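Local coordinates for microcin B17-processing protein McbD (Escherichia coli str. K-12 substr. MG1655, PDB 6GRH) that is needed to process the inactive microcin B17 precursor into the active peptide antibiotic, probably as the YcaO cyclodehydratase component of the maturation complex, at residues F59-F65 / T148-F153; V111-F117 / I338-R344; A160-L165 / Y354-V358. The protein carries 1 engineered substitution. All blocks are in the same frame, centred on the assembly; numbering follows the deposited sequence.

Contact 1: F59-F65 / T148-F153. With GOL (glycerol), chain S.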
loop_
_atom_site.group_PDB
_atom_site.type_symbol
_atom_site.label_atom_id
_atom_site.label_comp_id
_atom_site.label_asym_id
_atom_site.label_seq_id
_atom_site.Cartn_x
_atom_site.Cartn_y
_atom_site.Cartn_z
ATOM N N PHE E 59 7.842 -24.928 23.392
ATOM C CA PHE E 59 8.476 -24.572 24.662
ATOM C C PHE E 59 8.614 -25.813 25.564
ATOM O O PHE E 59 9.662 -26.015 26.185
ATOM C CB PHE E 59 7.697 -23.513 25.426
ATOM C CG PHE E 59 8.129 -22.102 25.165
ATOM C CD1 PHE E 59 9.060 -21.487 26.006
ATOM C CD2 PHE E 59 7.548 -21.342 24.149
ATOM C CE1 PHE E 59 9.448 -20.159 25.801
ATOM C CE2 PHE E 59 7.922 -20.006 23.935
ATOM C CZ PHE E 59 8.860 -19.406 24.771
ATOM N N GLU E 60 7.556 -26.621 25.617
ATOM C CA GLU E 60 7.550 -27.836 26.441
ATOM C C GLU E 60 8.659 -28.810 26.027
ATOM O O GLU E 60 9.470 -29.203 26.835
ATOM C CB GLU E 60 6.209 -28.562 26.329
ATOM C CG GLU E 60 6.139 -29.824 27.166
ATOM C CD GLU E 60 5.071 -30.793 26.683
ATOM O OE1 GLU E 60 3.940 -30.328 26.470
ATOM O OE2 GLU E 60 5.376 -32.009 26.531
ATOM N N ARG E 61 8.648 -29.203 24.766
ATOM C CA ARG E 61 9.605 -30.168 24.247
ATOM C C ARG E 61 11.031 -29.671 24.277
ATOM O O ARG E 61 11.949 -30.440 24.604
ATOM C CB ARG E 61 9.201 -30.625 22.844
ATOM C CG ARG E 61 7.850 -31.335 22.890
ATOM C CD ARG E 61 7.823 -32.646 22.137
ATOM N NE ARG E 61 7.925 -32.363 20.727
ATOM C CZ ARG E 61 6.940 -32.452 19.838
ATOM N NH1 ARG E 61 5.710 -32.853 20.167
ATOM N NH2 ARG E 61 7.214 -32.168 18.581
ATOM N N ARG E 62 11.230 -28.394 23.982
ATOM C CA ARG E 62 12.560 -27.825 24.094
ATOM C C ARG E 62 13.081 -27.896 25.531
ATOM O O ARG E 62 14.256 -28.217 25.765
ATOM C CB ARG E 62 12.614 -26.388 23.583
ATOM C CG ARG E 62 14.030 -25.829 23.604
ATOM C CD ARG E 62 14.071 -24.417 23.035
ATOM N NE ARG E 62 13.312 -23.441 23.834
ATOM C CZ ARG E 62 13.377 -22.117 23.663
ATOM N NH1 ARG E 62 14.148 -21.548 22.722
ATOM N NH2 ARG E 62 12.696 -21.342 24.452
ATOM N N HIS E 63 12.212 -27.619 26.491
ATOM C CA HIS E 63 12.625 -27.670 27.880
ATOM C C HIS E 63 13.114 -29.079 28.322
ATOM O O HIS E 63 14.228 -29.240 28.848
ATOM C CB HIS E 63 11.490 -27.231 28.794
ATOM C CG HIS E 63 11.871 -27.238 30.238
ATOM N ND1 HIS E 63 12.645 -26.247 30.805
ATOM C CD2 HIS E 63 11.577 -28.111 31.230
ATOM C CE1 HIS E 63 12.794 -26.504 32.094
ATOM N NE2 HIS E 63 12.155 -27.628 32.379
ATOM N N PHE E 64 12.255 -30.067 28.109
ATOM C CA PHE E 64 12.500 -31.441 28.578
ATOM C C PHE E 64 13.583 -32.147 27.766
ATOM O O PHE E 64 14.392 -32.882 28.346
ATOM C CB PHE E 64 11.194 -32.237 28.645
ATOM C CG PHE E 64 10.282 -31.758 29.728
ATOM C CD1 PHE E 64 10.539 -32.100 31.056
ATOM C CD2 PHE E 64 9.181 -30.955 29.454
ATOM C CE1 PHE E 64 9.705 -31.657 32.074
ATOM C CE2 PHE E 64 8.354 -30.508 30.473
ATOM C CZ PHE E 64 8.626 -30.851 31.784
ATOM N N PHE E 65 13.655 -31.873 26.465
ATOM C CA PHE E 65 14.694 -32.472 25.590
ATOM C C PHE E 65 16.055 -31.773 25.618
ATOM O O PHE E 65 17.100 -32.426 25.474
ATOM C CB PHE E 65 14.209 -32.555 24.128
ATOM C CG PHE E 65 13.296 -33.711 23.846
ATOM C CD1 PHE E 65 11.941 -33.659 24.168
ATOM C CD2 PHE E 65 13.796 -34.861 23.249
ATOM C CE1 PHE E 65 11.111 -34.729 23.907
ATOM C CE2 PHE E 65 12.966 -35.952 23.008
ATOM C CZ PHE E 65 11.635 -35.888 23.336
ATOM N N THR E 148 7.751 -38.198 27.588
ATOM C CA THR E 148 7.177 -36.935 28.009
ATOM C C THR E 148 5.794 -37.047 28.672
ATOM O O THR E 148 5.081 -36.046 28.728
ATOM C CB THR E 148 7.025 -35.979 26.799
ATOM O OG1 THR E 148 6.162 -36.584 25.824
ATOM C CG2 THR E 148 8.341 -35.665 26.183
ATOM N N CYS E 149 5.411 -38.226 29.164
ATOM C CA CYS E 149 4.116 -38.380 29.866
ATOM C C CYS E 149 3.997 -37.423 31.033
ATOM O O CYS E 149 4.926 -37.282 31.825
ATOM C CB CYS E 149 3.920 -39.789 30.416
ATOM S SG CYS E 149 3.667 -40.990 29.107
ATOM N N GLY E 150 2.853 -36.750 31.104
ATOM C CA GLY E 150 2.571 -35.805 32.157
ATOM C C GLY E 150 3.210 -34.432 32.029
ATOM O O GLY E 150 3.077 -33.632 32.942
ATOM N N CYS E 151 3.892 -34.161 30.923
ATOM C CA CYS E 151 4.598 -32.888 30.716
ATOM C C CYS E 151 3.638 -31.842 30.178
ATOM O O CYS E 151 2.759 -32.162 29.369
ATOM C CB CYS E 151 5.731 -33.042 29.717
ATOM S SG CYS E 151 7.154 -33.993 30.320
ATOM N N SER E 152 3.802 -30.601 30.634
ATOM C CA SER E 152 2.973 -29.490 30.167
ATOM C C SER E 152 3.713 -28.165 30.267
ATOM O O SER E 152 4.703 -28.038 30.998
ATOM C CB SER E 152 1.656 -29.422 30.951
ATOM O OG SER E 152 0.644 -28.808 30.175
ATOM N N PHE E 153 3.225 -27.200 29.485
ATOM C CA PHE E 153 3.740 -25.834 29.464
ATOM C C PHE E 153 2.555 -24.892 29.469
ATOM O O PHE E 153 1.603 -25.097 28.709
ATOM C CB PHE E 153 4.579 -25.598 28.213
ATOM C CG PHE E 153 4.959 -24.164 28.001
ATOM C CD1 PHE E 153 6.075 -23.629 28.626
ATOM C CD2 PHE E 153 4.186 -23.334 27.194
ATOM C CE1 PHE E 153 6.431 -22.315 28.429
ATOM C CE2 PHE E 153 4.539 -22.006 26.995
ATOM C CZ PHE E 153 5.672 -21.496 27.599
HETATM C C1 GOL S . 1.956 -27.712 25.696
HETATM O O1 GOL S . 2.243 -28.378 26.924
HETATM C C2 GOL S . 0.591 -28.137 25.166
HETATM O O2 GOL S . -0.414 -27.889 26.156
HETATM C C3 GOL S . 0.257 -27.343 23.906
HETATM O O3 GOL S . -0.247 -28.220 22.892
#
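Phe153 swings CG anti to its backbone N (chi1 171°), laying its ring against Phe59, and Cys151 turns SG anti to its carbonyl carbon (chi1 -71°), placing the sulfur on Phe64. These contacts pack helix 47-66 against strand 151-154 of the antiparallel sheet in the YcaO fold. The CB of Phe59 sits over the centre of the Phe153 ring, 3.4 Å from its centroid, in a CH-pi contact. The rings are nearly parallel (planes at 14°) but slid apart until they barely overlap. Farther along the helix, a sulfur-aromatic contact puts Cys151 SG 3.6 Å from the Phe64 centroid, over one face. His63 CD2 lies over the opposite face, sandwiching the ring. A type II beta turn, Thr148 to Cys151, leads into the strand; at its start Thr148 CG2 meets Phe65 CE1 at 3.7 Å. Phe65 meets Phe208 of one McbB chain and Phe59 meets Leu219 of another. Glu60, extended beyond CG, slants back toward the start of the strand, OE2 3.4 Å from Cys151 CB. Its other oxygen reaches the backbone through a glycerol, probably from the crystallisation liquor: glycerol O1 donates to Glu60 OE1 (2.6 Å) and accepts from Phe153 N (3.0 Å).

Contact 2: V111-F117 / I338-R344. With EDO (1,2-ethanediol), chain N.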
loop_
_atom_site.group_PDB
_atom_site.type_symbol
_atom_site.label_atom_id
_atom_site.label_comp_id
_atom_site.label_asym_id
_atom_site.label_seq_id
_atom_site.Cartn_x
_atom_site.Cartn_y
_atom_site.Cartn_z
ATOM N N VAL E 111 16.084 -32.906 40.640
ATOM C CA VAL E 111 15.314 -31.745 40.220
ATOM C C VAL E 111 14.265 -31.432 41.266
ATOM O O VAL E 111 13.820 -32.321 42.003
ATOM C CB VAL E 111 14.601 -31.928 38.860
ATOM C CG1 VAL E 111 15.627 -32.008 37.749
ATOM C CG2 VAL E 111 13.687 -33.147 38.842
ATOM N N ARG E 112 13.854 -30.166 41.271
ATOM C CA ARG E 112 12.906 -29.637 42.235
ATOM C C ARG E 112 11.511 -30.240 41.983
ATOM O O ARG E 112 11.156 -30.539 40.842
ATOM C CB ARG E 112 12.892 -28.094 42.185
ATOM C CG ARG E 112 12.194 -27.520 40.949
ATOM C CD ARG E 112 12.380 -26.022 40.811
ATOM N NE ARG E 112 13.703 -25.653 40.345
ATOM C CZ ARG E 112 14.133 -25.769 39.086
ATOM N NH1 ARG E 112 13.377 -26.293 38.116
ATOM N NH2 ARG E 112 15.368 -25.385 38.796
ATOM N N ALA E 113 10.748 -30.445 43.052
ATOM C CA ALA E 113 9.366 -30.889 42.932
ATOM C C ALA E 113 8.586 -30.553 44.186
ATOM O O ALA E 113 9.173 -30.240 45.235
ATOM C CB ALA E 113 9.310 -32.383 42.652
ATOM N N PHE E 114 7.271 -30.623 44.098
ATOM C CA PHE E 114 6.453 -30.643 45.307
ATOM C C PHE E 114 5.405 -31.730 45.232
ATOM O O PHE E 114 4.992 -32.121 44.143
ATOM C CB PHE E 114 5.829 -29.266 45.589
ATOM C CG PHE E 114 4.940 -28.732 44.493
ATOM C CD1 PHE E 114 3.572 -29.056 44.455
ATOM C CD2 PHE E 114 5.436 -27.849 43.544
ATOM C CE1 PHE E 114 2.743 -28.538 43.462
ATOM C CE2 PHE E 114 4.611 -27.339 42.553
ATOM C CZ PHE E 114 3.257 -27.675 42.522
ATOM N N ASN E 115 4.994 -32.230 46.393
ATOM C CA ASN E 115 3.943 -33.238 46.474
ATOM C C ASN E 115 2.613 -32.603 46.049
ATOM O O ASN E 115 2.219 -31.554 46.562
ATOM C CB ASN E 115 3.870 -33.814 47.905
ATOM C CG ASN E 115 2.790 -34.884 48.071
ATOM O OD1 ASN E 115 1.593 -34.585 48.152
ATOM N ND2 ASN E 115 3.215 -36.135 48.154
ATOM N N LEU E 116 1.928 -33.250 45.112
ATOM C CA LEU E 116 0.688 -32.727 44.532
ATOM C C LEU E 116 -0.398 -32.383 45.576
ATOM O O LEU E 116 -1.162 -31.434 45.389
ATOM C CB LEU E 116 0.123 -33.738 43.524
ATOM C CG LEU E 116 -1.179 -33.403 42.786
ATOM C CD1 LEU E 116 -0.988 -32.185 41.918
ATOM C CD2 LEU E 116 -1.640 -34.580 41.925
ATOM N N PHE E 117 -0.443 -33.143 46.661
ATOM C CA PHE E 117 -1.499 -33.006 47.663
ATOM C C PHE E 117 -1.105 -32.139 48.862
ATOM O O PHE E 117 -1.898 -31.307 49.302
ATOM C CB PHE E 117 -1.934 -34.385 48.135
ATOM C CG PHE E 117 -2.166 -35.355 47.014
ATOM C CD1 PHE E 117 -3.225 -35.170 46.145
ATOM C CD2 PHE E 117 -1.311 -36.436 46.821
ATOM C CE1 PHE E 117 -3.441 -36.058 45.100
ATOM C CE2 PHE E 117 -1.517 -37.325 45.783
ATOM C CZ PHE E 117 -2.590 -37.142 44.924
ATOM N N ILE E 338 2.528 -38.628 44.506
ATOM C CA ILE E 338 2.394 -37.982 43.207
ATOM C C ILE E 338 3.039 -36.609 43.359
ATOM O O ILE E 338 2.704 -35.851 44.284
ATOM C CB ILE E 338 0.932 -37.840 42.742
ATOM C CG1 ILE E 338 0.215 -39.185 42.800
ATOM C CG2 ILE E 338 0.877 -37.293 41.318
ATOM C CD1 ILE E 338 -1.219 -39.162 42.289
ATOM N N PHE E 339 3.945 -36.303 42.440
ATOM C CA PHE E 339 4.827 -35.154 42.545
ATOM C C PHE E 339 4.718 -34.302 41.302
ATOM O O PHE E 339 4.415 -34.801 40.216
ATOM C CB PHE E 339 6.279 -35.630 42.750
ATOM C CG PHE E 339 6.409 -36.570 43.888
ATOM C CD1 PHE E 339 6.343 -36.094 45.186
ATOM C CD2 PHE E 339 6.458 -37.943 43.668
ATOM C CE1 PHE E 339 6.370 -36.968 46.256
ATOM C CE2 PHE E 339 6.512 -38.816 44.724
ATOM C CZ PHE E 339 6.470 -38.332 46.026
ATOM N N VAL E 340 4.966 -33.015 41.482
ATOM C CA VAL E 340 4.970 -32.075 40.404
ATOM C C VAL E 340 6.388 -31.539 40.270
ATOM O O VAL E 340 6.840 -30.766 41.118
ATOM C CB VAL E 340 4.014 -30.909 40.693
ATOM C CG1 VAL E 340 3.969 -29.967 39.513
ATOM C CG2 VAL E 340 2.614 -31.415 41.050
ATOM N N TYR E 341 7.081 -31.940 39.201
ATOM C CA TYR E 341 8.273 -31.235 38.779
ATOM C C TYR E 341 7.833 -29.916 38.214
ATOM O O TYR E 341 6.820 -29.845 37.488
ATOM C CB TYR E 341 9.035 -31.990 37.689
ATOM C CG TYR E 341 9.987 -31.110 36.933
ATOM C CD1 TYR E 341 11.216 -30.774 37.467
ATOM C CD2 TYR E 341 9.651 -30.610 35.686
ATOM C CE1 TYR E 341 12.105 -29.974 36.775
ATOM C CE2 TYR E 341 10.511 -29.769 34.983
ATOM C CZ TYR E 341 11.743 -29.456 35.522
ATOM O OH TYR E 341 12.597 -28.627 34.823
ATOM N N TYR E 342 8.600 -28.870 38.497
ATOM C CA TYR E 342 8.266 -27.546 37.958
ATOM C C TYR E 342 9.511 -26.752 37.649
ATOM O O TYR E 342 10.574 -26.954 38.263
ATOM C CB TYR E 342 7.330 -26.783 38.919
ATOM C CG TYR E 342 8.006 -26.349 40.179
ATOM C CD1 TYR E 342 8.114 -27.206 41.255
ATOM C CD2 TYR E 342 8.587 -25.087 40.272
ATOM C CE1 TYR E 342 8.786 -26.819 42.407
ATOM C CE2 TYR E 342 9.253 -24.687 41.411
ATOM C CZ TYR E 342 9.374 -25.549 42.463
ATOM O OH TYR E 342 10.046 -25.136 43.600
ATOM N N ALA E 343 9.382 -25.895 36.640
ATOM C CA ALA E 343 10.390 -24.900 36.288
ATOM C C ALA E 343 9.625 -23.670 35.772
ATOM O O ALA E 343 8.449 -23.768 35.345
ATOM C CB ALA E 343 11.321 -25.414 35.230
ATOM N N ARG E 344 10.251 -22.514 35.893
ATOM C CA ARG E 344 9.656 -21.282 35.413
ATOM C C ARG E 344 10.699 -20.289 34.932
ATOM O O ARG E 344 11.854 -20.293 35.379
ATOM C CB ARG E 344 8.702 -20.675 36.431
ATOM C CG ARG E 344 9.340 -19.985 37.624
ATOM C CD ARG E 344 10.297 -20.881 38.368
ATOM N NE ARG E 344 10.569 -20.419 39.723
ATOM C CZ ARG E 344 11.397 -21.029 40.575
ATOM N NH1 ARG E 344 12.083 -22.106 40.195
ATOM N NH2 ARG E 344 11.552 -20.548 41.818
HETATM C C1 EDO N . 14.730 -22.973 42.573
HETATM O O1 EDO N . 14.893 -21.590 42.242
HETATM C C2 EDO N . 13.453 -23.248 43.365
HETATM O O2 EDO N . 12.878 -22.049 43.896
HETATM O O HOH W 1 14.801 -27.469 35.928
HETATM O O HOH W 2 10.255 -27.036 45.610
#
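Phe114 and Val340 face each other as an antiparallel hydrogen-bonded pair, and the contact is tightest from here to Ile338. Phe114 N reaches Val340 O at 3.0 Å, Val340 N returns to Phe114 O at 2.8 Å, and Leu116 N continues the ladder to Ile338 O, also at 2.8 Å and almost straight (172°). Over this ladder the Phe114 ring takes Val340 CB on one face in a CH-pi contact, while Leu116 wedges CD1 against Val340 CG2 and CD2 against Ile338 CG2. Phe117 CZ touches Ile338 CD1 near the ring plane. An Asx turn, with Asn115 OD1 accepting from Phe117 N, shapes the chain as strand 108-115 ends; Asn115 ND2 binds Asp336 O.

The other end is looser and wetter. Arg112 lays CD over a face of the Tyr342 ring; the bend at chi3 (75°) beyond it directs the guanidinium, whose NH1 reaches Tyr342 O (2.9 Å) in the carbonyl plane, on a lone pair. A water links NH1 to the Tyr341 hydroxyl, which also binds His63. Arg344 NH1 lies over a face of that guanidinium, 3.9 Å from Arg112 NE, a pairing of like charges; Arg344 also binds an ethanediol, probably from the crystallisation liquor, and Thr31 and Gln288 of a neighbouring McbB chain. Strand 108-115 is flanked by 121-125 and 339-347 by 350-358, while helix 327-334 packs on Leu116, Phe117 and Ile338.

Contact 3: A160-L165 / Y354-V358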
loop_
_atom_site.group_PDB
_atom_site.type_symbol
_atom_site.label_atom_id
_atom_site.label_comp_id
_atom_site.label_asym_id
_atom_site.label_seq_id
_atom_site.Cartn_x
_atom_site.Cartn_y
_atom_site.Cartn_z
ATOM N N ALA E 160 -0.683 -25.060 33.971
ATOM C CA ALA E 160 0.337 -26.069 33.626
ATOM C C ALA E 160 0.040 -27.367 34.391
ATOM O O ALA E 160 0.033 -28.448 33.789
ATOM C CB ALA E 160 1.765 -25.560 33.894
ATOM N N ILE E 161 -0.236 -27.248 35.688
ATOM C CA ILE E 161 -0.585 -28.418 36.517
ATOM C C ILE E 161 -1.835 -29.133 35.963
ATOM O O ILE E 161 -1.834 -30.361 35.816
ATOM C CB ILE E 161 -0.789 -28.078 38.023
ATOM C CG1 ILE E 161 0.533 -27.642 38.649
ATOM C CG2 ILE E 161 -1.299 -29.296 38.796
ATOM C CD1 ILE E 161 0.414 -26.985 40.010
ATOM N N GLU E 162 -2.880 -28.365 35.668
ATOM C CA GLU E 162 -4.094 -28.887 34.995
ATOM C C GLU E 162 -3.770 -29.627 33.688
ATOM O O GLU E 162 -4.276 -30.724 33.457
ATOM C CB GLU E 162 -5.072 -27.738 34.729
ATOM C CG GLU E 162 -6.498 -28.142 34.416
ATOM C CD GLU E 162 -7.495 -27.002 34.603
ATOM O OE1 GLU E 162 -7.085 -25.814 34.599
ATOM O OE2 GLU E 162 -8.702 -27.296 34.746
ATOM N N GLY E 163 -2.900 -29.039 32.853
ATOM C CA GLY E 163 -2.473 -29.680 31.617
ATOM C C GLY E 163 -1.705 -30.976 31.879
ATOM O O GLY E 163 -1.907 -31.975 31.193
ATOM N N SER E 164 -0.806 -30.955 32.867
ATOM C CA SER E 164 -0.047 -32.144 33.244
ATOM C C SER E 164 -0.976 -33.238 33.798
ATOM O O SER E 164 -0.850 -34.399 33.436
ATOM C CB SER E 164 1.031 -31.798 34.258
ATOM O OG SER E 164 2.117 -31.176 33.591
ATOM N N LEU E 165 -1.900 -32.856 34.665
ATOM C CA LEU E 165 -2.903 -33.793 35.198
ATOM C C LEU E 165 -3.728 -34.466 34.105
ATOM O O LEU E 165 -4.003 -35.667 34.200
ATOM C CB LEU E 165 -3.876 -33.091 36.135
ATOM C CG LEU E 165 -3.490 -32.960 37.595
ATOM C CD1 LEU E 165 -4.523 -32.080 38.307
ATOM C CD2 LEU E 165 -3.410 -34.326 38.264
ATOM N N TYR E 354 6.803 -24.800 33.248
ATOM C CA TYR E 354 6.970 -26.156 32.741
ATOM C C TYR E 354 6.682 -27.065 33.919
ATOM O O TYR E 354 7.184 -26.807 35.038
ATOM C CB TYR E 354 8.397 -26.394 32.259
ATOM C CG TYR E 354 8.948 -25.314 31.376
ATOM C CD1 TYR E 354 9.538 -24.180 31.918
ATOM C CD2 TYR E 354 8.906 -25.431 29.989
ATOM C CE1 TYR E 354 10.066 -23.172 31.093
ATOM C CE2 TYR E 354 9.415 -24.442 29.158
ATOM C CZ TYR E 354 10.009 -23.325 29.707
ATOM O OH TYR E 354 10.531 -22.353 28.879
ATOM N N THR E 355 5.868 -28.090 33.702
ATOM C CA THR E 355 5.547 -29.027 34.773
ATOM C C THR E 355 5.544 -30.446 34.240
ATOM O O THR E 355 5.248 -30.667 33.064
ATOM C CB THR E 355 4.154 -28.777 35.395
ATOM O OG1 THR E 355 3.194 -28.643 34.349
ATOM C CG2 THR E 355 4.145 -27.531 36.258
ATOM N N LYS E 356 5.823 -31.400 35.128
ATOM C CA LYS E 356 5.590 -32.819 34.848
ATOM C C LYS E 356 5.092 -33.494 36.115
ATOM O O LYS E 356 5.707 -33.371 37.185
ATOM C CB LYS E 356 6.855 -33.520 34.345
ATOM C CG LYS E 356 6.665 -34.993 33.920
ATOM C CD LYS E 356 8.020 -35.624 33.659
ATOM C CE LYS E 356 8.004 -37.119 33.339
ATOM N NZ LYS E 356 7.542 -37.372 31.951
ATOM N N ILE E 357 3.959 -34.170 35.983
ATOM C CA ILE E 357 3.406 -34.952 37.052
ATOM C C ILE E 357 3.927 -36.369 36.927
ATOM O O ILE E 357 3.775 -36.990 35.873
ATOM C CB ILE E 357 1.865 -34.870 37.095
ATOM C CG1 ILE E 357 1.497 -33.447 37.511
ATOM C CG2 ILE E 357 1.325 -35.893 38.088
ATOM C CD1 ILE E 357 0.041 -33.160 37.688
ATOM N N VAL E 358 4.522 -36.838 38.026
ATOM C CA VAL E 358 5.249 -38.094 38.136
ATOM C C VAL E 358 4.786 -38.842 39.380
ATOM O O VAL E 358 4.715 -38.252 40.457
ATOM C CB VAL E 358 6.769 -37.861 38.345
ATOM C CG1 VAL E 358 7.512 -39.182 38.518
ATOM C CG2 VAL E 358 7.359 -37.086 37.187
#
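Thr355 and Ser164 bring a pair of hydroxyls together where helix 157-180 lies on strand 350-358, an alpha-on-beta layer of the YcaO fold in which the two short segments run at 40° to each other. Starting at Thr355, CB lies 3.6 Å from Ser164 OG. At the branch, chi1 of 48° tucks OG1 in over the backbone and turns it to the helix, within hydrogen-bonding distance of Ser164 OG (2.9 Å) and, more weakly, of Ala160 O (3.2 Å), two possible acceptors for its single proton. The methyl CG2 meets Ala160 CB at 3.9 Å. Ala160 O is also the acceptor for Ser164 N one helical turn on, so OG1 approaches an oxygen already used by the helix. Ser164 OG has a further partner in Gly150 O, which ties the buried hydroxyl to the turn before strand 151-154 as well.

Two residues along, Ile357 supplies the apolar half. Its CG1 rests on Ser164 CB at 3.7 Å, and CD1 reaches between Ile161 CG2 (4.2 Å) and Leu165 CG (3.5 Å). Lys356, whose CB points away from the helix, has its NZ bonded to Cys149 O and Asp147 O. Strand 350-358 thus lies between strands 151-154 and 339-347, with helix 157-180 on the Thr355 and Ile357 face and helix 47-66 touching Tyr354 and Lys356.

In the fold
The three contacts share one antiparallel sheet in the YcaO fold. The centre of contact 3 is about 9 Å from each of the other two, which are about 14 Å apart. Along the chain, helix 47-66 comes first, then strand 108-115, strand 151-154, helix 157-180 and the beta hairpin 339-347/350-358. Contacts 1 and 2 therefore alternate, as do contacts 2 and 3. Backbone bonds Ser152 to Thr355 and Tyr341 to Lys356 join them, and the helices of contacts 1 and 3 sandwich strand 350-358 between them. This part of the fold is thus assembled from segments up to nearly 300 residues apart, and McbB chains pack against all three contacts.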